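PDB 2W3Y: virulence factor from Pectobacterium carotovorum, which acts as a virulence factor against Drosophila, carries an S-linked palmitoyl group and binds to lipid vesicles. Local coordinates for residues T46-A52 / T174-F178. Residues are numbered along the deposited sequence; the frame is centred on the assembly and turned at random.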
ATOM      1  N   THR A  46      -5.117  -2.802   2.297  1.00 20.89           N
ATOM      2  CA  THR A  46      -5.609  -3.631   1.185  1.00 21.15           C
ATOM      3  C   THR A  46      -6.966  -3.098   0.741  1.00 21.29           C
ATOM      4  O   THR A  46      -7.954  -3.159   1.491  1.00 20.03           O
ATOM      5  CB  THR A  46      -5.760  -5.122   1.583  1.00 21.95           C
ATOM      6  OG1 THR A  46      -4.533  -5.601   2.132  1.00 21.98           O
ATOM      7  CG2 THR A  46      -6.099  -5.986   0.352  1.00 20.76           C
ATOM      8  N   TYR A  47      -7.012  -2.537  -0.466  1.00 21.65           N
ATOM      9  CA  TYR A  47      -8.255  -1.974  -0.968  1.00 21.98           C
ATOM     10  C   TYR A  47      -8.802  -2.837  -2.081  1.00 22.33           C
ATOM     11  O   TYR A  47      -8.127  -3.087  -3.079  1.00 22.93           O
ATOM     12  CB  TYR A  47      -8.070  -0.558  -1.501  1.00 22.23           C
ATOM     13  CG  TYR A  47      -7.509   0.429  -0.499  1.00 22.26           C
ATOM     14  CD1 TYR A  47      -7.898   0.393   0.845  1.00 23.18           C
ATOM     15  CD2 TYR A  47      -6.597   1.411  -0.901  1.00 22.92           C
ATOM     16  CE1 TYR A  47      -7.374   1.297   1.779  1.00 22.83           C
ATOM     17  CE2 TYR A  47      -6.078   2.332   0.027  1.00 22.60           C
ATOM     18  CZ  TYR A  47      -6.480   2.268   1.362  1.00 22.23           C
ATOM     19  OH  TYR A  47      -5.987   3.166   2.291  1.00 20.72           O
ATOM     20  N   GLN A  48     -10.033  -3.281  -1.913  1.00 21.40           N
ATOM     21  CA  GLN A  48     -10.734  -3.918  -3.017  1.00 20.88           C
ATOM     22  C   GLN A  48     -11.847  -3.013  -3.497  1.00 20.47           C
ATOM     23  O   GLN A  48     -12.670  -2.566  -2.700  1.00 21.02           O
ATOM     24  CB  GLN A  48     -11.272  -5.290  -2.618  1.00 19.93           C
ATOM     25  CG  GLN A  48     -11.948  -5.984  -3.799  1.00 20.71           C
ATOM     26  CD  GLN A  48     -12.496  -7.353  -3.457  1.00 22.21           C
ATOM     27  OE1 GLN A  48     -11.974  -8.050  -2.582  1.00 21.32           O
ATOM     28  NE2 GLN A  48     -13.563  -7.747  -4.151  1.00 20.82           N
ATOM     29  N   PHE A  49     -11.868  -2.739  -4.796  1.00 20.84           N
ATOM     30  CA  PHE A  49     -12.877  -1.869  -5.372  1.00 21.46           C
ATOM     31  C   PHE A  49     -13.937  -2.699  -6.070  1.00 21.95           C
ATOM     32  O   PHE A  49     -13.689  -3.250  -7.137  1.00 22.33           O
ATOM     33  CB  PHE A  49     -12.250  -0.839  -6.330  1.00 21.01           C
ATOM     34  CG  PHE A  49     -11.219   0.025  -5.678  1.00 20.76           C
ATOM     35  CD1 PHE A  49     -11.553   0.836  -4.586  1.00 20.30           C
ATOM     36  CD2 PHE A  49      -9.897   0.006  -6.129  1.00 23.87           C
ATOM     37  CE1 PHE A  49     -10.582   1.648  -3.963  1.00 21.72           C
ATOM     38  CE2 PHE A  49      -8.928   0.803  -5.518  1.00 23.93           C
ATOM     39  CZ  PHE A  49      -9.267   1.620  -4.438  1.00 22.04           C
ATOM     40  N   ASN A  50     -15.100  -2.790  -5.418  1.00 23.15           N
ATOM     41  CA  ASN A  50     -16.269  -3.570  -5.868  1.00 23.78           C
ATOM     42  C   ASN A  50     -16.142  -5.061  -5.611  1.00 24.45           C
ATOM     43  O   ASN A  50     -15.065  -5.625  -5.720  1.00 23.51           O
ATOM     44  CB  ASN A  50     -16.592  -3.309  -7.348  1.00 24.13           C
ATOM     45  CG  ASN A  50     -16.898  -1.855  -7.631  1.00 23.75           C
ATOM     46  OD1 ASN A  50     -17.627  -1.210  -6.882  1.00 23.76           O
ATOM     47  ND2 ASN A  50     -16.348  -1.334  -8.729  1.00 23.27           N
ATOM     48  N   GLU A  51     -17.265  -5.688  -5.261  1.00 25.91           N
ATOM     49  CA  GLU A  51     -17.339  -7.140  -5.156  1.00 27.76           C
ATOM     50  C   GLU A  51     -17.104  -7.743  -6.532  1.00 28.29           C
ATOM     51  O   GLU A  51     -17.522  -7.177  -7.546  1.00 28.64           O
ATOM     52  CB  GLU A  51     -18.701  -7.582  -4.605  1.00 28.14           C
ATOM     53  CG  GLU A  51     -18.911  -7.310  -3.101  1.00 29.94           C
ATOM     54  CD  GLU A  51     -18.365  -8.422  -2.202  1.00 33.79           C
ATOM     55  OE1 GLU A  51     -17.803  -9.419  -2.727  1.00 35.61           O
ATOM     56  OE2 GLU A  51     -18.488  -8.301  -0.958  1.00 35.92           O
ATOM     57  N   ALA A  52     -16.399  -8.865  -6.549  1.00 28.90           N
ATOM     58  CA  ALA A  52     -16.112  -9.612  -7.762  1.00 30.23           C
ATOM     59  C   ALA A  52     -17.349 -10.391  -8.225  1.00 31.03           C
ATOM     60  O   ALA A  52     -18.132 -10.836  -7.393  1.00 30.71           O
ATOM     61  CB  ALA A  52     -14.959 -10.569  -7.511  1.00 29.51           C
ATOM     62  N   THR A 174      -4.142  -2.708  -4.315  1.00 20.13           N
ATOM     63  CA  THR A 174      -5.512  -2.458  -4.779  1.00 20.92           C
ATOM     64  C   THR A 174      -5.956  -3.640  -5.632  1.00 21.30           C
ATOM     65  O   THR A 174      -5.149  -4.289  -6.317  1.00 21.98           O
ATOM     66  CB  THR A 174      -5.702  -1.145  -5.591  1.00 20.60           C
ATOM     67  OG1 THR A 174      -5.191  -1.312  -6.917  1.00 24.75           O
ATOM     68  CG2 THR A 174      -5.022   0.054  -4.917  1.00 19.78           C
ATOM     69  N   HIS A 175      -7.244  -3.928  -5.560  1.00 20.90           N
ATOM     70  CA  HIS A 175      -7.827  -5.077  -6.233  1.00 20.93           C
ATOM     71  C   HIS A 175      -9.033  -4.531  -6.986  1.00 21.46           C
ATOM     72  O   HIS A 175     -10.098  -4.292  -6.404  1.00 21.72           O
ATOM     73  CB  HIS A 175      -8.096  -6.212  -5.197  1.00 19.82           C
ATOM     74  CG  HIS A 175      -6.846  -6.643  -4.495  1.00 19.37           C
ATOM     75  ND1 HIS A 175      -6.032  -7.650  -4.972  1.00 17.56           N
ATOM     76  CD2 HIS A 175      -6.186  -6.094  -3.445  1.00 18.28           C
ATOM     77  CE1 HIS A 175      -4.962  -7.748  -4.208  1.00 20.11           C
ATOM     78  NE2 HIS A 175      -5.024  -6.806  -3.280  1.00 20.30           N
ATOM     79  N   ASP A 176      -8.800  -4.229  -8.271  1.00 22.01           N
ATOM     80  CA  ASP A 176      -9.754  -3.519  -9.117  1.00 22.56           C
ATOM     81  C   ASP A 176     -10.678  -4.475  -9.839  1.00 22.66           C
ATOM     82  O   ASP A 176     -10.219  -5.313 -10.600  1.00 22.39           O
ATOM     83  CB  ASP A 176      -9.065  -2.689 -10.216  1.00 22.42           C
ATOM     84  CG  ASP A 176      -7.969  -1.778  -9.699  1.00 23.82           C
ATOM     85  OD1 ASP A 176      -7.941  -1.452  -8.494  1.00 25.08           O
ATOM     86  OD2 ASP A 176      -7.123  -1.401 -10.532  1.00 26.08           O
ATOM     87  N   LEU A 177     -11.980  -4.305  -9.617  1.00 22.86           N
ATOM     88  CA  LEU A 177     -13.018  -5.050 -10.351  1.00 23.66           C
ATOM     89  C   LEU A 177     -13.885  -4.058 -11.087  1.00 23.59           C
ATOM     90  O   LEU A 177     -14.877  -3.580 -10.555  1.00 24.35           O
ATOM     91  CB  LEU A 177     -13.843  -5.923  -9.390  1.00 23.23           C
ATOM     92  CG  LEU A 177     -12.824  -6.969  -8.959  1.00 25.23           C
ATOM     93  CD1 LEU A 177     -12.512  -6.976  -7.463  1.00 23.05           C
ATOM     94  CD2 LEU A 177     -13.059  -8.340  -9.600  1.00 23.62           C
ATOM     95  N   PHE A 178     -13.465  -3.724 -12.300  1.00 24.35           N
ATOM     96  CA  PHE A 178     -14.076  -2.682 -13.097  1.00 25.30           C
ATOM     97  C   PHE A 178     -14.417  -3.245 -14.470  1.00 26.64           C
ATOM     98  O   PHE A 178     -13.815  -4.234 -14.918  1.00 26.41           O
ATOM     99  CB  PHE A 178     -13.088  -1.516 -13.314  1.00 24.91           C
ATOM    100  CG  PHE A 178     -12.744  -0.738 -12.065  1.00 24.15           C
ATOM    101  CD1 PHE A 178     -13.749  -0.272 -11.203  1.00 23.95           C
ATOM    102  CD2 PHE A 178     -11.419  -0.436 -11.773  1.00 25.37           C
ATOM    103  CE1 PHE A 178     -13.432   0.462 -10.053  1.00 23.02           C
ATOM    104  CE2 PHE A 178     -11.090   0.301 -10.628  1.00 23.09           C
ATOM    105  CZ  PHE A 178     -12.103   0.743  -9.766  1.00 24.37           C
TER
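Tyr47, Gln48 and Phe49 pair with Thr174, His175 and Asp176 as neighbouring parallel strands of the mixed sheet in the Evf fold, their short axes only 4° apart. The bonding that defines parallel pairing is plain: His175 bonds the two residues flanking its partner Gln48, its N reaching Tyr47 O at 2.8 Å and its O accepting from Phe49 N, and Leu177 N then bonds Phe49 O. Where strand 40-49 ends, a side chain takes over from the backbone, for Asn50 ND2, which also bonds Val269 O, meets Leu177 O at 3.2 Å, nearly straight at 164° and with that oxygen close to the plane of the Asn50 amide. This amide stands almost upright against the Phe178 ring.

On the face holding Gln48 and His175, covered by helix 57-81, Gln48 accepts a hydrogen bond from Arg64 on OE1. With CG anti to its backbone N (chi1 -177°) and an extended chain, it passes Leu177 CD1 and reaches NE2 forward to Asn50 O, 3.0 Å away, holding the chain just beyond the strand. Further on, Ala52 CB meets Leu177 CD2 at 3.6 Å. The other face carries Tyr47, near the bound palmitic acid, and Phe49, whose CB touches Phe178 CZ. Asp176, its OD2 salt-bridged to Arg190 and hydrogen-bonded to Tyr275, sets OD1, hydrogen-bonded to Thr174 OG1, in the Phe49 ring plane, 3.4 Å from Phe49 CD2.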